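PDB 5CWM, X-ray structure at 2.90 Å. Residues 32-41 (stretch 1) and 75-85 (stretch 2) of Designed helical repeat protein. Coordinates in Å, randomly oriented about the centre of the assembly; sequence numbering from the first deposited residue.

Stretch 1 32-41: DLEKALRTAE
Stretch 2, residues 75-85: ELLLRIAKESG

Both stretches are α-helical and belong to one chain of a designed helical repeat protein. Residues 32-41 lie inside a longer helix, with phi/psi averaging about -63/-42, though K35 is flatter in psi at -71/-22; residues 75-84 are the C-terminal part of another, and G85 leaves it with phi/psi of 68/20, a positive phi that favours glycine. Regular i to i-4 backbone hydrogen bonds hold each helix, for example A40 N to A36 O and I80 N to L76 O, both 2.9 Å; the last, G85 N to A81 O, shortens to 2.6 Å.

The axes run nearly antiparallel, at 164° between their N-to-C directions, and approach to 10.2 Å. The register is set by L37 and L77, whose CA atoms lie 6.8 Å apart. From this point the antiparallel order places L33 near I80 and S84, and A40 near L76 and L77. No hydrogen bond crosses between the stretches; the contact is made by van der Waals packing and buries 374 Å² summed over both sides.

I80 has the largest covered area, 75 Å². Its CA-to-CB bond points toward helix 32-41, and chi1 of -68° (m) with chi2 of -179° (t) extends CD1 against the backbone there: CD1 is 3.9 Å from A36 C and 3.8 Å from L37 N. A36 offers just a methyl at this position, and its CB lies 4.1 Å from I80 CD1. The other branch of I80 faces L33, with CG2 3.7 Å from L33 CD1.

L33, also directed toward its partner helix, adopts chi1 -166° (t) and chi2 50° (p). This conformation divides its two methyls between successive turns of the opposing helix: while CD1 meets I80, CD2 reaches S84 CB at 3.5 Å. The serine thus contributes a carbon to the contact. Its chi1 of 66° (p) turns OG back to its own helix, 2.9 Å from I80 O and 3.0 Å from A81 O; the geometry does not settle which carbonyl accepts the proton.

L37 and L77 both leave their backbones sideways, so their rotamers matter to the contact. L37 is t,p (-180°, 71°) and L77 is m,t (-68°, -171°), the latter bringing its end nearer the other helix. L37 CD1 and L77 CD2 consequently meet at 3.6 Å. The same L77 CD2 lies 3.6 Å from A40 CB, so this methyl touches residues one turn apart. L76, directed toward the other helix with chi1 178° (t) and chi2 54° (p), completes the apolar cluster by placing CD2 3.9 Å from A40 CB.

Polar side chains are largely peripheral to this packing. T39, with chi1 -54° (m), directs OG1 to K35 O in a very short 2.5 Å hydrogen bond within its own helix. E34 and R38 point away from the partner helix and are exposed; the contact is mainly apolar, with S84 CB as the polar residue's contribution.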

ATOM      1  N   ASP A  32      21.243  -5.974  17.369  1.00 87.46           N
ATOM      2  CA  ASP A  32      21.229  -5.430  16.016  1.00 85.00           C
ATOM      3  C   ASP A  32      19.823  -5.498  15.439  1.00 76.02           C
ATOM      4  O   ASP A  32      19.387  -4.603  14.718  1.00 71.27           O
ATOM      5  CB  ASP A  32      22.204  -6.185  15.112  1.00 94.45           C
ATOM      6  CG  ASP A  32      23.652  -5.931  15.474  1.00108.34           C
ATOM      7  OD1 ASP A  32      23.944  -5.755  16.675  1.00122.02           O
ATOM      8  OD2 ASP A  32      24.497  -5.904  14.556  1.00107.82           O
ATOM      9  N   LEU A  33      19.118  -6.573  15.774  1.00 77.18           N
ATOM     10  CA  LEU A  33      17.748  -6.776  15.329  1.00 74.77           C
ATOM     11  C   LEU A  33      16.813  -5.748  15.963  1.00 68.13           C
ATOM     12  O   LEU A  33      15.971  -5.149  15.284  1.00 63.61           O
ATOM     13  CB  LEU A  33      17.297  -8.197  15.671  1.00 80.27           C
ATOM     14  CG  LEU A  33      16.027  -8.739  15.022  1.00 80.88           C
ATOM     15  CD1 LEU A  33      16.063  -8.513  13.525  1.00 84.55           C
ATOM     16  CD2 LEU A  33      15.902 -10.218  15.332  1.00 82.24           C
ATOM     17  N   GLU A  34      16.975  -5.541  17.267  1.00 66.31           N
ATOM     18  CA  GLU A  34      16.164  -4.571  17.995  1.00 69.32           C
ATOM     19  C   GLU A  34      16.393  -3.147  17.487  1.00 66.83           C
ATOM     20  O   GLU A  34      15.438  -2.402  17.253  1.00 61.53           O
ATOM     21  CB  GLU A  34      16.455  -4.648  19.496  1.00 80.15           C
ATOM     22  CG  GLU A  34      16.099  -5.988  20.124  1.00 88.06           C
ATOM     23  CD  GLU A  34      16.393  -6.036  21.611  1.00 99.56           C
ATOM     24  OE1 GLU A  34      16.326  -7.138  22.196  1.00100.93           O
ATOM     25  OE2 GLU A  34      16.690  -4.972  22.195  1.00108.09           O
ATOM     26  N   LYS A  35      17.657  -2.773  17.309  1.00 71.24           N
ATOM     27  CA  LYS A  35      17.981  -1.435  16.826  1.00 75.69           C
ATOM     28  C   LYS A  35      17.597  -1.284  15.357  1.00 70.70           C
ATOM     29  O   LYS A  35      17.404  -0.169  14.872  1.00 69.24           O
ATOM     30  CB  LYS A  35      19.467  -1.122  17.028  1.00 85.23           C
ATOM     31  CG  LYS A  35      20.408  -1.892  16.121  1.00 92.95           C
ATOM     32  CD  LYS A  35      21.860  -1.533  16.396  1.00104.47           C
ATOM     33  CE  LYS A  35      22.253  -1.864  17.827  1.00106.45           C
ATOM     34  NZ  LYS A  35      23.688  -1.565  18.095  1.00109.49           N
ATOM     35  N   ALA A  36      17.488  -2.407  14.651  1.00 67.34           N
ATOM     36  CA  ALA A  36      16.975  -2.396  13.286  1.00 61.80           C
ATOM     37  C   ALA A  36      15.490  -2.065  13.306  1.00 59.43           C
ATOM     38  O   ALA A  36      15.007  -1.251  12.513  1.00 57.82           O
ATOM     39  CB  ALA A  36      17.217  -3.733  12.605  1.00 55.42           C
ATOM     40  N   LEU A  37      14.774  -2.706  14.227  1.00 59.76           N
ATOM     41  CA  LEU A  37      13.359  -2.428  14.448  1.00 60.28           C
ATOM     42  C   LEU A  37      13.146  -0.948  14.762  1.00 60.11           C
ATOM     43  O   LEU A  37      12.316  -0.277  14.137  1.00 59.21           O
ATOM     44  CB  LEU A  37      12.822  -3.299  15.586  1.00 65.83           C
ATOM     45  CG  LEU A  37      11.350  -3.181  15.989  1.00 70.86           C
ATOM     46  CD1 LEU A  37      10.450  -3.783  14.927  1.00 72.00           C
ATOM     47  CD2 LEU A  37      11.116  -3.850  17.334  1.00 77.82           C
ATOM     48  N   ARG A  38      13.919  -0.446  15.721  1.00 64.32           N
ATOM     49  CA  ARG A  38      13.841   0.954  16.132  1.00 68.93           C
ATOM     50  C   ARG A  38      14.154   1.911  14.984  1.00 66.17           C
ATOM     51  O   ARG A  38      13.464   2.917  14.798  1.00 67.19           O
ATOM     52  CB  ARG A  38      14.796   1.211  17.299  1.00 78.41           C
ATOM     53  CG  ARG A  38      14.398   0.519  18.592  1.00 84.62           C
ATOM     54  CD  ARG A  38      15.624   0.164  19.418  1.00 93.62           C
ATOM     55  NE  ARG A  38      16.557   1.281  19.518  1.00101.30           N
ATOM     56  CZ  ARG A  38      17.777   1.189  20.038  1.00109.51           C
ATOM     57  NH1 ARG A  38      18.216   0.028  20.505  1.00111.35           N
ATOM     58  NH2 ARG A  38      18.561   2.258  20.087  1.00115.50           N
ATOM     59  N   THR A  39      15.195   1.595  14.221  1.00 58.23           N
ATOM     60  CA  THR A  39      15.594   2.417  13.083  1.00 57.78           C
ATOM     61  C   THR A  39      14.479   2.484  12.044  1.00 66.19           C
ATOM     62  O   THR A  39      14.155   3.559  11.528  1.00 55.27           O
ATOM     63  CB  THR A  39      16.874   1.879  12.418  1.00 59.55           C
ATOM     64  OG1 THR A  39      17.907   1.746  13.402  1.00 60.79           O
ATOM     65  CG2 THR A  39      17.343   2.820  11.321  1.00 58.33           C
ATOM     66  N   ALA A  40      13.893   1.328  11.748  1.00 66.12           N
ATOM     67  CA  ALA A  40      12.782   1.257  10.807  1.00 69.10           C
ATOM     68  C   ALA A  40      11.599   2.091  11.294  1.00 69.35           C
ATOM     69  O   ALA A  40      10.997   2.841  10.522  1.00 69.57           O
ATOM     70  CB  ALA A  40      12.362  -0.187  10.593  1.00 66.51           C
ATOM     71  N   GLU A  41      11.278   1.962  12.579  1.00 68.92           N
ATOM     72  CA  GLU A  41      10.179   2.723  13.165  1.00 71.10           C
ATOM     73  C   GLU A  41      10.417   4.229  13.073  1.00 67.48           C
ATOM     74  O   GLU A  41       9.495   4.995  12.774  1.00 68.39           O
ATOM     75  CB  GLU A  41       9.964   2.313  14.622  1.00 81.72           C
ATOM     76  CG  GLU A  41       9.350   0.932  14.788  1.00 86.92           C
ATOM     77  CD  GLU A  41       9.119   0.570  16.240  1.00 97.49           C
ATOM     78  OE1 GLU A  41       9.937   0.971  17.093  1.00104.33           O
ATOM     79  OE2 GLU A  41       8.113  -0.113  16.527  1.00103.35           O
ATOM     80  N   GLU A  75       7.110  -3.659   5.175  1.00 41.82           N
ATOM     81  CA  GLU A  75       7.659  -4.909   4.654  1.00 73.11           C
ATOM     82  C   GLU A  75       8.902  -5.306   5.442  1.00 42.82           C
ATOM     83  O   GLU A  75       9.086  -6.476   5.805  1.00 45.92           O
ATOM     84  CB  GLU A  75       8.002  -4.779   3.167  1.00 80.37           C
ATOM     85  CG  GLU A  75       6.815  -4.480   2.266  1.00 93.08           C
ATOM     86  CD  GLU A  75       7.217  -4.302   0.812  1.00109.28           C
ATOM     87  OE1 GLU A  75       8.433  -4.243   0.534  1.00111.88           O
ATOM     88  OE2 GLU A  75       6.318  -4.223  -0.052  1.00109.84           O
ATOM     89  N   LEU A  76       9.749  -4.315   5.708  1.00 46.30           N
ATOM     90  CA  LEU A  76      10.961  -4.537   6.486  1.00 46.82           C
ATOM     91  C   LEU A  76      10.630  -5.081   7.873  1.00 49.08           C
ATOM     92  O   LEU A  76      11.313  -5.968   8.379  1.00 50.15           O
ATOM     93  CB  LEU A  76      11.766  -3.242   6.602  1.00 47.19           C
ATOM     94  CG  LEU A  76      13.047  -3.317   7.434  1.00 46.51           C
ATOM     95  CD1 LEU A  76      13.945  -4.441   6.943  1.00 46.76           C
ATOM     96  CD2 LEU A  76      13.779  -1.986   7.398  1.00 47.55           C
ATOM     97  N   LEU A  77       9.571  -4.551   8.475  1.00 53.74           N
ATOM     98  CA  LEU A  77       9.145  -4.982   9.800  1.00 55.22           C
ATOM     99  C   LEU A  77       8.566  -6.387   9.754  1.00 56.36           C
ATOM    100  O   LEU A  77       8.647  -7.126  10.732  1.00 62.23           O
ATOM    101  CB  LEU A  77       8.121  -4.006  10.383  1.00 54.44           C
ATOM    102  CG  LEU A  77       8.659  -2.617  10.731  1.00 54.78           C
ATOM    103  CD1 LEU A  77       7.623  -1.810  11.491  1.00 46.56           C
ATOM    104  CD2 LEU A  77       9.946  -2.728  11.525  1.00 56.88           C
ATOM    105  N   LEU A  78       7.978  -6.753   8.619  1.00 54.53           N
ATOM    106  CA  LEU A  78       7.505  -8.119   8.430  1.00 56.31           C
ATOM    107  C   LEU A  78       8.689  -9.080   8.356  1.00 64.16           C
ATOM    108  O   LEU A  78       8.662 -10.165   8.943  1.00 62.48           O
ATOM    109  CB  LEU A  78       6.645  -8.233   7.169  1.00 52.14           C
ATOM    110  CG  LEU A  78       6.228  -9.652   6.767  1.00 50.41           C
ATOM    111  CD1 LEU A  78       5.502 -10.354   7.906  1.00 52.36           C
ATOM    112  CD2 LEU A  78       5.367  -9.630   5.516  1.00 47.87           C
ATOM    113  N   ARG A  79       9.730  -8.676   7.632  1.00 71.34           N
ATOM    114  CA  ARG A  79      10.939  -9.491   7.529  1.00 71.47           C
ATOM    115  C   ARG A  79      11.609  -9.664   8.895  1.00 61.05           C
ATOM    116  O   ARG A  79      11.974 -10.779   9.288  1.00 50.07           O
ATOM    117  CB  ARG A  79      11.912  -8.869   6.526  1.00 76.24           C
ATOM    118  CG  ARG A  79      11.415  -8.916   5.088  1.00 83.33           C
ATOM    119  CD  ARG A  79      11.802  -7.665   4.316  1.00 89.30           C
ATOM    120  NE  ARG A  79      13.246  -7.543   4.135  1.00 92.57           N
ATOM    121  CZ  ARG A  79      13.841  -6.470   3.625  1.00 92.44           C
ATOM    122  NH1 ARG A  79      13.118  -5.423   3.251  1.00 92.27           N
ATOM    123  NH2 ARG A  79      15.161  -6.440   3.494  1.00 93.80           N
ATOM    124  N   ILE A  80      11.758  -8.551   9.611  1.00 56.43           N
ATOM    125  CA  ILE A  80      12.298  -8.559  10.967  1.00 60.87           C
ATOM    126  C   ILE A  80      11.469  -9.469  11.868  1.00 68.45           C
ATOM    127  O   ILE A  80      12.014 -10.213  12.682  1.00 68.28           O
ATOM    128  CB  ILE A  80      12.340  -7.136  11.567  1.00 58.08           C
ATOM    129  CG1 ILE A  80      13.365  -6.275  10.829  1.00 57.27           C
ATOM    130  CG2 ILE A  80      12.675  -7.182  13.051  1.00 59.98           C
ATOM    131  CD1 ILE A  80      13.490  -4.872  11.382  1.00 56.87           C
ATOM    132  N   ALA A  81      10.152  -9.400  11.712  1.00 71.23           N
ATOM    133  CA  ALA A  81       9.233 -10.285  12.420  1.00 63.44           C
ATOM    134  C   ALA A  81       9.586 -11.743  12.163  1.00 58.21           C
ATOM    135  O   ALA A  81       9.927 -12.475  13.089  1.00 59.88           O
ATOM    136  CB  ALA A  81       7.798 -10.003  12.013  1.00 50.07           C
ATOM    137  N   LYS A  82       9.486 -12.158  10.902  1.00 57.52           N
ATOM    138  CA  LYS A  82       9.772 -13.537  10.505  1.00 53.54           C
ATOM    139  C   LYS A  82      11.137 -14.029  10.984  1.00 60.22           C
ATOM    140  O   LYS A  82      11.285 -15.197  11.346  1.00 63.19           O
ATOM    141  CB  LYS A  82       9.686 -13.683   8.985  1.00 52.61           C
ATOM    142  CG  LYS A  82       8.295 -13.474   8.414  1.00 66.45           C
ATOM    143  CD  LYS A  82       8.274 -13.718   6.914  1.00 68.17           C
ATOM    144  CE  LYS A  82       6.894 -13.463   6.332  1.00 73.06           C
ATOM    145  NZ  LYS A  82       6.869 -13.664   4.858  1.00 77.97           N
ATOM    146  N   GLU A  83      12.133 -13.148  10.986  1.00 64.78           N
ATOM    147  CA  GLU A  83      13.464 -13.534  11.451  1.00 70.87           C
ATOM    148  C   GLU A  83      13.521 -13.700  12.969  1.00 70.66           C
ATOM    149  O   GLU A  83      14.118 -14.650  13.475  1.00 70.78           O
ATOM    150  CB  GLU A  83      14.510 -12.513  10.999  1.00 76.91           C
ATOM    151  CG  GLU A  83      15.058 -12.771   9.606  1.00 84.02           C
ATOM    152  CD  GLU A  83      15.813 -14.084   9.511  1.00 91.86           C
ATOM    153  OE1 GLU A  83      16.424 -14.498  10.520  1.00 94.24           O
ATOM    154  OE2 GLU A  83      15.795 -14.703   8.427  1.00 97.64           O
ATOM    155  N   SER A  84      12.899 -12.771  13.687  1.00 72.65           N
ATOM    156  CA  SER A  84      12.902 -12.786  15.146  1.00 78.57           C
ATOM    157  C   SER A  84      11.907 -13.790  15.718  1.00 75.99           C
ATOM    158  O   SER A  84      12.081 -14.276  16.832  1.00 77.26           O
ATOM    159  CB  SER A  84      12.587 -11.393  15.693  1.00 79.28           C
ATOM    160  OG  SER A  84      11.265 -10.998  15.366  1.00 78.18           O
ATOM    161  N   GLY A  85      10.858 -14.083  14.956  1.00 72.28           N
ATOM    162  CA  GLY A  85       9.793 -14.946  15.433  1.00 71.90           C
ATOM    163  C   GLY A  85       9.013 -14.289  16.556  1.00 77.49           C
ATOM    164  O   GLY A  85       8.325 -14.957  17.328  1.00 82.57           O
TER